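Local coordinates for cobalamin biosynthesis protein CobN (Mycobacterium tuberculosis, PDB 7C6O) that probably serves as the large catalytic subunit of cobaltochelatase, the enzyme that inserts cobalt into the corrin ring during cobalamin biosynthesis, at residues S394-A397 and L398-M402; E807-Q810 and V811-A814. All coordinates share one frame; numbering follows the deposited sequence.

Contact 1: S394-A397 and L398-M402; sequences SAVA and LLQAM
From the S394-L398 pair to the A397-A401 pair the backbone is regular alpha helix, part of helix 391-405, and the carbonyls of S394, A395, V396 and A397 each accept the amide four residues on; the Q400 N to V396 O bond is 2.8 Å long. One i to i+4 side-chain pair is added to these backbone bonds. With CG1 anti to its own backbone N (chi1 166°), V396 turns that methyl along the helix to the amide of Q400, where V396 CG1 lies 3.4 Å from Q400 NE2 and 3.7 Å from Q400 CD. The extended Q400 chain first passes the V396 carbonyl, with Q400 CG 3.2 Å from V396 O. Its NE2 hydrogen-bonds to V415 O and N418 OD1 in the loop leading to helix 420-431, so the amide is fixed while the valine methyl packs against it. L399 follows the same course one residue earlier, its CG 3.1 Å from A395 O, and packs with A395 and V396 on L423 of helix 420-431. L398 touches L371 of strand 369-373 and V811 of helix 807-815. In the first turn of the helix, S394 OG hydrogen-bonds to D390 O and to L704 N; further along, A401 CB rests 3.5 Å from A397 O.

Contact 2: E807-Q810 and V811-A814; sequences EIEQ and VLRA
This is an i to i+3 and i to i+4 contact inside the short helix 807-815, which lies between helix 391-405 and the strands 586-591 and 608-612. Its polar feature is the pairing of Q810 with R813, whose side chains run alongside each other in the same direction. R813 NH1 donates to Q810 OE1 over 2.9 Å, a bent bond of 146° at the hydrogen. The oxygen sits at the guanidinium edge, near its plane, although the amide and guanidinium planes are 79° apart. A fold at chi2 (-69°) brings the Q810 amide round to meet NH1. The same nitrogen also reaches F819 O, and NH2 forms a salt bridge to D280, so three partners, Q810, F819 and D280, hold the guanidinium. E809 crosses R813 almost perpendicularly, its OE1 3.9 Å from R813 CG; its carboxylate is instead salt-bridged to R405 through OE2. The backbone carries four i to i+4 bonds, from V811 N to E807 O at 3.2 Å through to A814 N to Q810 O at 2.9 Å. The arrangement is an i to i+3 Gln-Arg side-chain bond on a short alpha helix set between a helix and two strands, with V811 touching L398, P589 and V610.

Contact 1 comes first along the chain, on helix 391-405, the next regular element after strand 369-373, and contact 2 follows some four hundred residues later on helix 807-815. Each is local and closes no long loop, so the two are in series, neither nested nor crossed. In space their centres are about 11 Å apart, and the two helices pack directly through aliphatic side chains. I808 meets both A397 and A401, with A401 CB 3.5 Å from I808 CG2, while L398 touches V811 and M402 touches L812. The interface thus ties helix 807-815 to helix 391-405 beside the sheet containing strands 369-373, 586-591 and 608-612.

Contact 1: S394-A397 and L398-M402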
# COMPACT_ATOMS: atom_id res chain seq x y z
N SER A 394 -10.67 -17.17 12.55
CA SER A 394 -10.87 -17.01 11.11
C SER A 394 -10.40 -18.25 10.35
O SER A 394 -11.05 -18.67 9.39
CB SER A 394 -10.13 -15.77 10.61
OG SER A 394 -10.62 -14.59 11.22
N ALA A 395 -9.28 -18.83 10.77
CA ALA A 395 -8.80 -20.06 10.14
C ALA A 395 -9.80 -21.20 10.33
O ALA A 395 -10.08 -21.95 9.39
CB ALA A 395 -7.43 -20.44 10.69
N VAL A 396 -10.33 -21.35 11.55
CA VAL A 396 -11.32 -22.39 11.80
C VAL A 396 -12.54 -22.18 10.90
O VAL A 396 -13.01 -23.11 10.24
CB VAL A 396 -11.72 -22.41 13.29
CG1 VAL A 396 -12.98 -23.24 13.49
CG2 VAL A 396 -10.58 -22.95 14.14
N ALA A 397 -13.05 -20.95 10.86
CA ALA A 397 -14.24 -20.67 10.06
C ALA A 397 -13.98 -20.91 8.58
O ALA A 397 -14.86 -21.41 7.86
CB ALA A 397 -14.71 -19.24 10.30
N LEU A 398 -12.78 -20.59 8.11
CA LEU A 398 -12.44 -20.85 6.71
C LEU A 398 -12.36 -22.35 6.44
O LEU A 398 -12.91 -22.84 5.45
CB LEU A 398 -11.12 -20.17 6.35
CG LEU A 398 -10.56 -20.51 4.97
CD1 LEU A 398 -11.50 -20.03 3.87
CD2 LEU A 398 -9.17 -19.92 4.78
N LEU A 399 -11.69 -23.10 7.33
CA LEU A 399 -11.56 -24.54 7.13
C LEU A 399 -12.92 -25.23 7.19
O LEU A 399 -13.17 -26.18 6.44
CB LEU A 399 -10.60 -25.11 8.17
CG LEU A 399 -9.17 -24.59 8.02
CD1 LEU A 399 -8.27 -25.04 9.16
CD2 LEU A 399 -8.60 -25.02 6.69
N GLN A 400 -13.80 -24.77 8.09
CA GLN A 400 -15.15 -25.33 8.15
C GLN A 400 -15.92 -25.06 6.87
O GLN A 400 -16.61 -25.95 6.36
CB GLN A 400 -15.90 -24.75 9.35
CG GLN A 400 -15.38 -25.24 10.69
CD GLN A 400 -16.02 -24.51 11.85
OE1 GLN A 400 -16.67 -23.48 11.67
NE2 GLN A 400 -15.86 -25.05 13.06
N ALA A 401 -15.80 -23.85 6.32
CA ALA A 401 -16.48 -23.54 5.07
C ALA A 401 -15.91 -24.34 3.91
O ALA A 401 -16.65 -24.77 3.03
CB ALA A 401 -16.40 -22.04 4.79
N MET A 402 -14.58 -24.53 3.90
CA MET A 402 -13.97 -25.34 2.85
C MET A 402 -14.45 -26.78 2.92
O MET A 402 -14.76 -27.39 1.89
CB MET A 402 -12.44 -25.28 2.96
CG MET A 402 -11.86 -23.94 2.53
SD MET A 402 -10.09 -23.83 2.84
CE MET A 402 -9.45 -25.02 1.66

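Contact 2: E807-Q810 and V811-A814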
# COMPACT_ATOMS: atom_id res chain seq x y z
N GLU A 807 -17.13 -12.57 3.08
CA GLU A 807 -15.67 -12.58 3.03
C GLU A 807 -15.13 -13.98 2.78
O GLU A 807 -14.22 -14.17 1.96
CB GLU A 807 -15.11 -12.02 4.34
CG GLU A 807 -15.22 -10.51 4.46
CD GLU A 807 -14.96 -10.02 5.88
OE1 GLU A 807 -14.73 -10.87 6.77
OE2 GLU A 807 -15.00 -8.80 6.10
N ILE A 808 -15.67 -14.98 3.48
CA ILE A 808 -15.19 -16.34 3.29
C ILE A 808 -15.66 -16.88 1.95
O ILE A 808 -14.92 -17.61 1.26
CB ILE A 808 -15.64 -17.23 4.47
CG1 ILE A 808 -14.86 -16.87 5.73
CG2 ILE A 808 -15.45 -18.70 4.13
CD1 ILE A 808 -15.21 -17.71 6.94
N GLU A 809 -16.87 -16.52 1.53
CA GLU A 809 -17.34 -16.93 0.21
C GLU A 809 -16.42 -16.40 -0.88
O GLU A 809 -16.16 -17.10 -1.87
CB GLU A 809 -18.78 -16.44 -0.01
CG GLU A 809 -19.41 -16.94 -1.30
CD GLU A 809 -19.29 -18.45 -1.45
OE1 GLU A 809 -18.71 -18.91 -2.46
OE2 GLU A 809 -19.77 -19.18 -0.56
N GLN A 810 -15.90 -15.18 -0.71
CA GLN A 810 -15.02 -14.62 -1.73
C GLN A 810 -13.65 -15.30 -1.73
O GLN A 810 -13.01 -15.39 -2.79
CB GLN A 810 -14.87 -13.11 -1.54
CG GLN A 810 -16.11 -12.31 -1.94
CD GLN A 810 -16.36 -12.32 -3.45
OE1 GLN A 810 -15.50 -12.69 -4.24
NE2 GLN A 810 -17.56 -11.91 -3.84
N VAL A 811 -13.18 -15.78 -0.58
CA VAL A 811 -11.98 -16.61 -0.56
C VAL A 811 -12.21 -17.89 -1.34
O VAL A 811 -11.35 -18.34 -2.11
CB VAL A 811 -11.53 -16.89 0.89
CG1 VAL A 811 -10.40 -17.91 0.90
CG2 VAL A 811 -11.10 -15.61 1.58
N LEU A 812 -13.39 -18.50 -1.16
CA LEU A 812 -13.72 -19.71 -1.92
C LEU A 812 -13.84 -19.41 -3.41
O LEU A 812 -13.41 -20.22 -4.24
CB LEU A 812 -15.01 -20.33 -1.38
CG LEU A 812 -14.96 -20.82 0.06
CD1 LEU A 812 -16.29 -21.42 0.49
CD2 LEU A 812 -13.84 -21.84 0.23
N ARG A 813 -14.43 -18.27 -3.77
CA ARG A 813 -14.50 -17.89 -5.18
C ARG A 813 -13.10 -17.71 -5.76
O ARG A 813 -12.84 -18.12 -6.89
CB ARG A 813 -15.31 -16.60 -5.35
CG ARG A 813 -16.80 -16.74 -5.04
CD ARG A 813 -17.59 -15.50 -5.49
NE ARG A 813 -17.59 -15.33 -6.94
CZ ARG A 813 -17.01 -14.32 -7.58
NH1 ARG A 813 -16.39 -13.36 -6.90
NH2 ARG A 813 -17.05 -14.25 -8.90
N ALA A 814 -12.20 -17.09 -4.99
CA ALA A 814 -10.84 -16.89 -5.47
C ALA A 814 -10.12 -18.22 -5.65
O ALA A 814 -9.36 -18.40 -6.61
CB ALA A 814 -10.07 -15.98 -4.51